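Local coordinates for Lin2960 protein (Listeria innocua, PDB 3OOP) that is of unknown function but probably binds DNA as a transcription regulator of the MarR family, at residues A[37-42]-A[72-77]; A[79-84]-A[95-100]. One frame throughout, in Å; residues are numbered along the deposited sequence.

Interaction 1. Residues A[37-42]-A[72-77]; sequences PEQWSV and VDVLLR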
ATOM      1  N   PRO A  37     -14.772  -4.236  17.935  1.00 37.95           N
ATOM      2  CA  PRO A  37     -13.460  -4.325  17.257  1.00 37.44           C
ATOM      3  C   PRO A  37     -12.293  -3.623  17.973  1.00 36.70           C
ATOM      4  O   PRO A  37     -11.218  -4.214  18.101  1.00 36.13           O
ATOM      5  CB  PRO A  37     -13.709  -3.648  15.903  1.00 38.35           C
ATOM      6  CG  PRO A  37     -15.131  -3.816  15.655  1.00 38.70           C
ATOM      7  CD  PRO A  37     -15.853  -3.944  16.974  1.00 38.53           C
ATOM      8  N   GLU A  38     -12.500  -2.387  18.428  1.00 35.91           N
ATOM      9  CA  GLU A  38     -11.442  -1.640  19.119  1.00 35.41           C
ATOM     10  C   GLU A  38     -11.130  -2.240  20.498  1.00 33.94           C
ATOM     11  O   GLU A  38      -9.982  -2.237  20.944  1.00 33.63           O
ATOM     12  CB  GLU A  38     -11.774  -0.137  19.210  1.00 36.47           C
ATOM     13  CG  GLU A  38     -12.916   0.216  20.165  1.00 38.68           C
ATOM     14  CD  GLU A  38     -13.105   1.719  20.373  1.00 42.20           C
ATOM     15  OE1 GLU A  38     -14.098   2.086  21.034  1.00 44.90           O
ATOM     16  OE2 GLU A  38     -12.282   2.525  19.880  1.00 43.83           O
ATOM     17  N   GLN A  39     -12.165  -2.763  21.159  1.00 32.72           N
ATOM     18  CA  GLN A  39     -11.993  -3.456  22.433  1.00 31.35           C
ATOM     19  C   GLN A  39     -11.222  -4.747  22.202  1.00 30.35           C
ATOM     20  O   GLN A  39     -10.402  -5.141  23.028  1.00 30.37           O
ATOM     21  CB  GLN A  39     -13.352  -3.738  23.081  1.00 31.12           C
ATOM     22  CG  GLN A  39     -14.020  -2.497  23.653  1.00 32.76           C
ATOM     23  CD  GLN A  39     -15.504  -2.691  23.901  1.00 33.41           C
ATOM     24  OE1 GLN A  39     -16.018  -3.814  23.855  1.00 34.08           O
ATOM     25  NE2 GLN A  39     -16.205  -1.596  24.162  1.00 34.87           N
ATOM     26  N   TRP A  40     -11.493  -5.401  21.079  1.00 29.57           N
ATOM     27  CA  TRP A  40     -10.797  -6.633  20.732  1.00 29.41           C
ATOM     28  C   TRP A  40      -9.317  -6.375  20.494  1.00 29.27           C
ATOM     29  O   TRP A  40      -8.476  -7.130  20.973  1.00 29.13           O
ATOM     30  CB  TRP A  40     -11.440  -7.288  19.518  1.00 29.52           C
ATOM     31  CG  TRP A  40     -10.658  -8.423  18.916  1.00 30.02           C
ATOM     32  CD1 TRP A  40     -10.194  -8.496  17.640  1.00 31.17           C
ATOM     33  CD2 TRP A  40     -10.264  -9.646  19.556  1.00 33.04           C
ATOM     34  NE1 TRP A  40      -9.545  -9.688  17.432  1.00 31.85           N
ATOM     35  CE2 TRP A  40      -9.559 -10.410  18.595  1.00 32.99           C
ATOM     36  CE3 TRP A  40     -10.423 -10.163  20.848  1.00 34.10           C
ATOM     37  CZ2 TRP A  40      -9.024 -11.675  18.879  1.00 34.68           C
ATOM     38  CZ3 TRP A  40      -9.883 -11.426  21.133  1.00 36.14           C
ATOM     39  CH2 TRP A  40      -9.192 -12.162  20.147  1.00 35.83           C
ATOM     40  N   SER A  41      -8.998  -5.297  19.784  1.00 29.80           N
ATOM     41  CA  SER A  41      -7.595  -4.947  19.538  1.00 30.18           C
ATOM     42  C   SER A  41      -6.821  -4.869  20.843  1.00 29.44           C
ATOM     43  O   SER A  41      -5.720  -5.425  20.959  1.00 29.76           O
ATOM     44  CB  SER A  41      -7.475  -3.616  18.796  1.00 30.84           C
ATOM     45  OG  SER A  41      -8.064  -3.729  17.514  1.00 36.07           O
ATOM     46  N   VAL A  42      -7.400  -4.186  21.823  1.00 28.43           N
ATOM     47  CA  VAL A  42      -6.745  -4.010  23.112  1.00 28.05           C
ATOM     48  C   VAL A  42      -6.693  -5.335  23.885  1.00 27.99           C
ATOM     49  O   VAL A  42      -5.638  -5.708  24.393  1.00 27.55           O
ATOM     50  CB  VAL A  42      -7.375  -2.860  23.932  1.00 28.11           C
ATOM     51  CG1 VAL A  42      -6.791  -2.821  25.326  1.00 28.12           C
ATOM     52  CG2 VAL A  42      -7.120  -1.523  23.231  1.00 28.77           C
ATOM     53  N   VAL A  72      -9.419   0.676  27.940  1.00 34.41           N
ATOM     54  CA  VAL A  72      -9.057  -0.020  29.182  1.00 34.43           C
ATOM     55  C   VAL A  72     -10.136   0.174  30.254  1.00 34.97           C
ATOM     56  O   VAL A  72     -10.525  -0.777  30.934  1.00 34.69           O
ATOM     57  CB  VAL A  72      -7.651   0.389  29.682  1.00 34.32           C
ATOM     58  CG1 VAL A  72      -7.400  -0.090  31.110  1.00 34.69           C
ATOM     59  CG2 VAL A  72      -6.602  -0.184  28.752  1.00 32.84           C
ATOM     60  N   ASP A  73     -10.638   1.398  30.391  1.00 35.71           N
ATOM     61  CA  ASP A  73     -11.743   1.626  31.323  1.00 36.40           C
ATOM     62  C   ASP A  73     -12.995   0.781  31.019  1.00 35.52           C
ATOM     63  O   ASP A  73     -13.595   0.229  31.936  1.00 35.74           O
ATOM     64  CB  ASP A  73     -12.051   3.122  31.457  1.00 37.74           C
ATOM     65  CG  ASP A  73     -10.934   3.883  32.175  1.00 41.83           C
ATOM     66  OD1 ASP A  73     -10.148   3.247  32.922  1.00 46.07           O
ATOM     67  OD2 ASP A  73     -10.832   5.123  31.992  1.00 46.72           O
ATOM     68  N   VAL A  74     -13.366   0.643  29.747  1.00 34.53           N
ATOM     69  CA  VAL A  74     -14.514  -0.203  29.380  1.00 33.81           C
ATOM     70  C   VAL A  74     -14.231  -1.672  29.714  1.00 32.96           C
ATOM     71  O   VAL A  74     -15.096  -2.366  30.247  1.00 32.04           O
ATOM     72  CB  VAL A  74     -14.909  -0.072  27.885  1.00 33.84           C
ATOM     73  CG1 VAL A  74     -16.033  -1.054  27.540  1.00 35.12           C
ATOM     74  CG2 VAL A  74     -15.337   1.374  27.564  1.00 34.24           C
ATOM     75  N   LEU A  75     -13.017  -2.128  29.421  1.00 31.48           N
ATOM     76  CA  LEU A  75     -12.652  -3.532  29.670  1.00 31.58           C
ATOM     77  C   LEU A  75     -12.586  -3.875  31.162  1.00 31.92           C
ATOM     78  O   LEU A  75     -12.918  -4.989  31.563  1.00 32.42           O
ATOM     79  CB  LEU A  75     -11.345  -3.898  28.962  1.00 30.10           C
ATOM     80  CG  LEU A  75     -11.340  -3.860  27.428  1.00 29.74           C
ATOM     81  CD1 LEU A  75      -9.925  -4.148  26.911  1.00 30.12           C
ATOM     82  CD2 LEU A  75     -12.342  -4.846  26.838  1.00 30.45           C
ATOM     83  N   LEU A  76     -12.170  -2.909  31.976  1.00 33.41           N
ATOM     84  CA  LEU A  76     -12.227  -3.041  33.427  1.00 33.99           C
ATOM     85  C   LEU A  76     -13.674  -3.139  33.917  1.00 34.39           C
ATOM     86  O   LEU A  76     -13.991  -4.008  34.740  1.00 34.52           O
ATOM     87  CB  LEU A  76     -11.495  -1.878  34.111  1.00 34.40           C
ATOM     88  CG  LEU A  76      -9.961  -1.935  34.098  1.00 34.73           C
ATOM     89  CD1 LEU A  76      -9.387  -0.598  34.504  1.00 36.37           C
ATOM     90  CD2 LEU A  76      -9.417  -3.057  34.993  1.00 34.88           C
ATOM     91  N   ARG A  77     -14.542  -2.277  33.391  1.00 34.47           N
ATOM     92  CA  ARG A  77     -15.949  -2.295  33.770  0.50 34.69           C
ATOM     93  C   ARG A  77     -16.632  -3.599  33.346  1.00 34.49           C
ATOM     94  O   ARG A  77     -17.485  -4.111  34.071  1.00 34.68           O
ATOM     95  CB  ARG A  77     -16.676  -1.074  33.210  0.50 35.15           C
ATOM     96  CG  ARG A  77     -17.870  -0.643  34.037  0.50 35.67           C
ATOM     97  CD  ARG A  77     -18.250   0.799  33.747  0.50 37.46           C
ATOM     98  NE  ARG A  77     -18.549   1.026  32.336  0.50 37.21           N
ATOM     99  CZ  ARG A  77     -17.768   1.710  31.505  0.50 37.14           C
ATOM    100  NH1 ARG A  77     -18.131   1.869  30.237  0.50 37.16           N
ATOM    101  NH2 ARG A  77     -16.625   2.233  31.941  0.50 37.01           N
TER
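Q39 and V42 face V72, V74 and L75 where helix segments 37-42 and 72-77 cross at -87°, their axes 10.2 Å apart at closest approach. No hydrogen bond spans this crossing; side-chain packing carries it. L75 reaches between Q39 and V42 with its two methyl branches. CD1 of L75 lies 3.8 Å from CG1 of V42, while CD2 of L75 turns to the other neighbour and meets CB of Q39 at 4.0 Å. With V42 CG1 anti to its backbone N (chi1 173°), the same methyl also comes within 4.3 Å of CG2 of V72, a looser contact. The extended Q39 side chain runs roughly perpendicular to that of V74, and its NE2 lies 3.4 Å from CG1 of V74. The amide oxygen of Q39 is engaged elsewhere: OE1 accepts from NZ of K78 and from the backbone N of T36, two bonds that help fix the rotation of the amide, whose NE2 is the end that meets V74. This near-perpendicular packing of helix 37-49 on helix 65-77 belongs to the helical core of the winged helix-turn-helix domain, as in MarR-family proteins.

Interaction 2. Residues A[79-84]-A[95-100]; sequences ELIVRE and LSLTDK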
ATOM      1  N   GLU A  79     -15.206  -6.329  33.380  0.50 32.17           N
ATOM      2  CA  GLU A  79     -14.517  -7.329  34.208  0.50 31.89           C
ATOM      3  C   GLU A  79     -13.730  -8.341  33.379  0.50 31.08           C
ATOM      4  O   GLU A  79     -13.645  -9.518  33.738  0.50 30.93           O
ATOM      5  CB  GLU A  79     -15.500  -8.045  35.138  0.50 32.41           C
ATOM      6  CG  GLU A  79     -16.546  -7.115  35.751  0.50 33.98           C
ATOM      7  CD  GLU A  79     -17.418  -7.807  36.773  0.50 35.86           C
ATOM      8  OE1 GLU A  79     -18.531  -8.237  36.415  0.50 37.94           O
ATOM      9  OE2 GLU A  79     -16.985  -7.925  37.934  0.50 37.41           O
ATOM     10  N   LEU A  80     -13.146  -7.867  32.279  1.00 30.43           N
ATOM     11  CA  LEU A  80     -12.380  -8.728  31.369  1.00 29.46           C
ATOM     12  C   LEU A  80     -10.887  -8.620  31.655  1.00 29.48           C
ATOM     13  O   LEU A  80     -10.109  -9.509  31.310  1.00 28.66           O
ATOM     14  CB  LEU A  80     -12.682  -8.374  29.900  1.00 28.84           C
ATOM     15  CG  LEU A  80     -14.162  -8.535  29.503  1.00 28.83           C
ATOM     16  CD1 LEU A  80     -14.452  -7.997  28.090  1.00 30.16           C
ATOM     17  CD2 LEU A  80     -14.606  -9.985  29.651  1.00 29.34           C
ATOM     18  N   ILE A  81     -10.490  -7.528  32.290  1.00 29.95           N
ATOM     19  CA  ILE A  81      -9.082  -7.319  32.624  1.00 31.49           C
ATOM     20  C   ILE A  81      -8.963  -6.798  34.054  1.00 33.74           C
ATOM     21  O   ILE A  81      -9.955  -6.370  34.658  1.00 33.32           O
ATOM     22  CB  ILE A  81      -8.371  -6.349  31.631  1.00 30.93           C
ATOM     23  CG1 ILE A  81      -8.975  -4.935  31.716  1.00 30.38           C
ATOM     24  CG2 ILE A  81      -8.411  -6.922  30.191  1.00 30.87           C
ATOM     25  CD1 ILE A  81      -8.188  -3.861  30.922  1.00 29.11           C
ATOM     26  N   VAL A  82      -7.750  -6.849  34.584  1.00 36.00           N
ATOM     27  CA  VAL A  82      -7.468  -6.315  35.902  1.00 39.47           C
ATOM     28  C   VAL A  82      -6.245  -5.409  35.781  1.00 41.46           C
ATOM     29  O   VAL A  82      -5.346  -5.670  34.969  1.00 40.73           O
ATOM     30  CB  VAL A  82      -7.311  -7.461  36.948  1.00 39.92           C
ATOM     31  CG1 VAL A  82      -6.066  -8.298  36.684  1.00 40.91           C
ATOM     32  CG2 VAL A  82      -7.330  -6.926  38.370  1.00 41.39           C
ATOM     33  N   ARG A  83      -6.242  -4.320  36.547  1.00 44.02           N
ATOM     34  CA  ARG A  83      -5.140  -3.366  36.543  1.00 47.16           C
ATOM     35  C   ARG A  83      -4.500  -3.373  37.927  1.00 49.12           C
ATOM     36  O   ARG A  83      -5.151  -3.028  38.910  1.00 49.56           O
ATOM     37  CB  ARG A  83      -5.646  -1.966  36.167  1.00 47.16           C
ATOM     38  CG  ARG A  83      -4.554  -0.891  36.088  1.00 48.89           C
ATOM     39  CD  ARG A  83      -4.977   0.300  35.215  1.00 49.67           C
ATOM     40  NE  ARG A  83      -6.190   0.956  35.710  1.00 51.33           N
ATOM     41  CZ  ARG A  83      -6.917   1.829  35.011  1.00 51.65           C
ATOM     42  NH1 ARG A  83      -6.572   2.160  33.771  1.00 51.13           N
ATOM     43  NH2 ARG A  83      -8.002   2.371  35.552  1.00 52.64           N
ATOM     44  N   GLU A  84      -3.238  -3.799  37.994  1.00 51.32           N
ATOM     45  CA  GLU A  84      -2.527  -3.974  39.271  1.00 53.77           C
ATOM     46  C   GLU A  84      -1.136  -3.325  39.252  1.00 54.85           C
ATOM     47  O   GLU A  84      -0.559  -3.117  38.184  1.00 54.97           O
ATOM     48  CB  GLU A  84      -2.442  -5.464  39.646  1.00 54.02           C
ATOM     49  CG  GLU A  84      -3.774  -6.223  39.501  1.00 55.40           C
ATOM     50  CD  GLU A  84      -3.897  -7.448  40.405  1.00 57.71           C
ATOM     51  OE1 GLU A  84      -2.869  -7.932  40.935  1.00 58.87           O
ATOM     52  OE2 GLU A  84      -5.040  -7.934  40.582  1.00 58.58           O
ATOM     53  N   LEU A  95      -1.632  -4.423  33.107  1.00 36.53           N
ATOM     54  CA  LEU A  95      -2.924  -5.009  32.774  1.00 34.22           C
ATOM     55  C   LEU A  95      -2.763  -6.487  32.461  1.00 32.91           C
ATOM     56  O   LEU A  95      -1.800  -6.884  31.801  1.00 32.03           O
ATOM     57  CB  LEU A  95      -3.513  -4.324  31.541  1.00 34.18           C
ATOM     58  CG  LEU A  95      -3.497  -2.796  31.525  1.00 35.26           C
ATOM     59  CD1 LEU A  95      -3.726  -2.288  30.109  1.00 35.91           C
ATOM     60  CD2 LEU A  95      -4.530  -2.275  32.489  1.00 36.64           C
ATOM     61  N   SER A  96      -3.719  -7.283  32.935  1.00 31.48           N
ATOM     62  CA  SER A  96      -3.754  -8.721  32.676  0.50 31.25           C
ATOM     63  C   SER A  96      -5.207  -9.154  32.562  1.00 30.42           C
ATOM     64  O   SER A  96      -6.098  -8.416  32.947  1.00 30.84           O
ATOM     65  CB  SER A  96      -3.080  -9.493  33.810  0.50 31.43           C
ATOM     66  OG  SER A  96      -1.784  -8.990  34.088  0.50 33.28           O
ATOM     67  N   LEU A  97      -5.442 -10.357  32.055  1.00 29.84           N
ATOM     68  CA  LEU A  97      -6.805 -10.852  31.899  1.00 29.15           C
ATOM     69  C   LEU A  97      -7.371 -11.430  33.190  1.00 29.58           C
ATOM     70  O   LEU A  97      -6.640 -12.014  33.989  1.00 30.34           O
ATOM     71  CB  LEU A  97      -6.845 -11.935  30.811  1.00 29.14           C
ATOM     72  CG  LEU A  97      -6.353 -11.572  29.409  1.00 29.78           C
ATOM     73  CD1 LEU A  97      -6.343 -12.817  28.532  1.00 30.45           C
ATOM     74  CD2 LEU A  97      -7.198 -10.483  28.779  1.00 30.42           C
ATOM     75  N   THR A  98      -8.681 -11.274  33.374  1.00 29.33           N
ATOM     76  CA  THR A  98      -9.423 -12.048  34.362  1.00 29.25           C
ATOM     77  C   THR A  98      -9.765 -13.415  33.758  1.00 29.00           C
ATOM     78  O   THR A  98      -9.590 -13.633  32.551  1.00 28.49           O
ATOM     79  CB  THR A  98     -10.746 -11.356  34.737  1.00 28.85           C
ATOM     80  OG1 THR A  98     -11.559 -11.234  33.562  1.00 28.05           O
ATOM     81  CG2 THR A  98     -10.501  -9.968  35.330  1.00 29.80           C
ATOM     82  N   ASP A  99     -10.272 -14.329  34.583  1.00 29.29           N
ATOM     83  CA  ASP A  99     -10.802 -15.591  34.061  1.00 29.89           C
ATOM     84  C   ASP A  99     -11.844 -15.372  32.954  1.00 28.93           C
ATOM     85  O   ASP A  99     -11.839 -16.082  31.930  1.00 28.93           O
ATOM     86  CB  ASP A  99     -11.413 -16.445  35.174  1.00 30.79           C
ATOM     87  CG  ASP A  99     -10.364 -17.102  36.067  1.00 35.00           C
ATOM     88  OD1 ASP A  99      -9.146 -17.050  35.758  1.00 39.12           O
ATOM     89  OD2 ASP A  99     -10.777 -17.675  37.099  1.00 40.21           O
ATOM     90  N   LYS A 100     -12.731 -14.402  33.159  1.00 28.88           N
ATOM     91  CA  LYS A 100     -13.744 -14.066  32.159  1.00 28.29           C
ATOM     92  C   LYS A 100     -13.093 -13.526  30.886  1.00 27.49           C
ATOM     93  O   LYS A 100     -13.480 -13.905  29.781  1.00 27.21           O
ATOM     94  CB  LYS A 100     -14.759 -13.064  32.703  1.00 28.24           C
ATOM     95  CG  LYS A 100     -15.946 -12.866  31.776  1.00 30.34           C
ATOM     96  CD  LYS A 100     -16.881 -11.773  32.279  1.00 34.35           C
ATOM     97  CE  LYS A 100     -18.147 -11.700  31.420  1.00 38.34           C
ATOM     98  NZ  LYS A 100     -19.086 -10.646  31.919  1.00 40.69           N
TER
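The carbonyl oxygen of E79 accepts the hydroxyl of T98, with OG1 of T98 2.7 Å from O of E79 and tilted 28° from the carbonyl plane. OG1 of T98 also caps the backbone N of G101, so one hydroxyl serves as N-cap of helix 99-119 and ties it to the Schellman turn at E79. The backbone N of T98 donates to O of the next residue, L80, at 3.1 Å from above the carbonyl plane. The strands then pair antiparallel: N of V82 gives a bond of 2.8 Å to O of S96, and N of S96 returns one of 3.1 Å to O of V82. R83 and L95 run their side chains alongside in the same direction, CD2 of L95 resting 3.8 Å from CD of R83; NH1 of R83 is hydrogen-bonded to OE1 of Q54. CG2 of I81 meets CD2 of L97 at 4.0 Å. K100 has CG anti to its backbone N (chi1 -171°), and that carbon packs 3.8 Å from CD2 of L80. Within the three-stranded sheet, strand 94-97 runs between 81-84 and 52-53; I81 packs on helices 37-49 and 65-77, and L97 also touches helix 37-49.

Interactions 1 and 2 are consecutive along the chain, with centres 11 Å apart, and helix 65-77 leads through a short turn into strand 81-84. In that turn N of L80 probably bonds O of L75, 3.0 Å away, consistent with the Schellman motif at E79; L75 thus joins the crossing by its side chain and the turn by its carbonyl. L76 packs against the strand, its CD2 3.4 Å from O of I81. One helical turn earlier, OD1 of D73 forms a long, weak ion pair with NH2 of R83 at 3.5 Å. Together the contacts join the helical part to the wing of a winged helix-turn-helix, in which helix 65-77 would be the probable DNA-recognition helix.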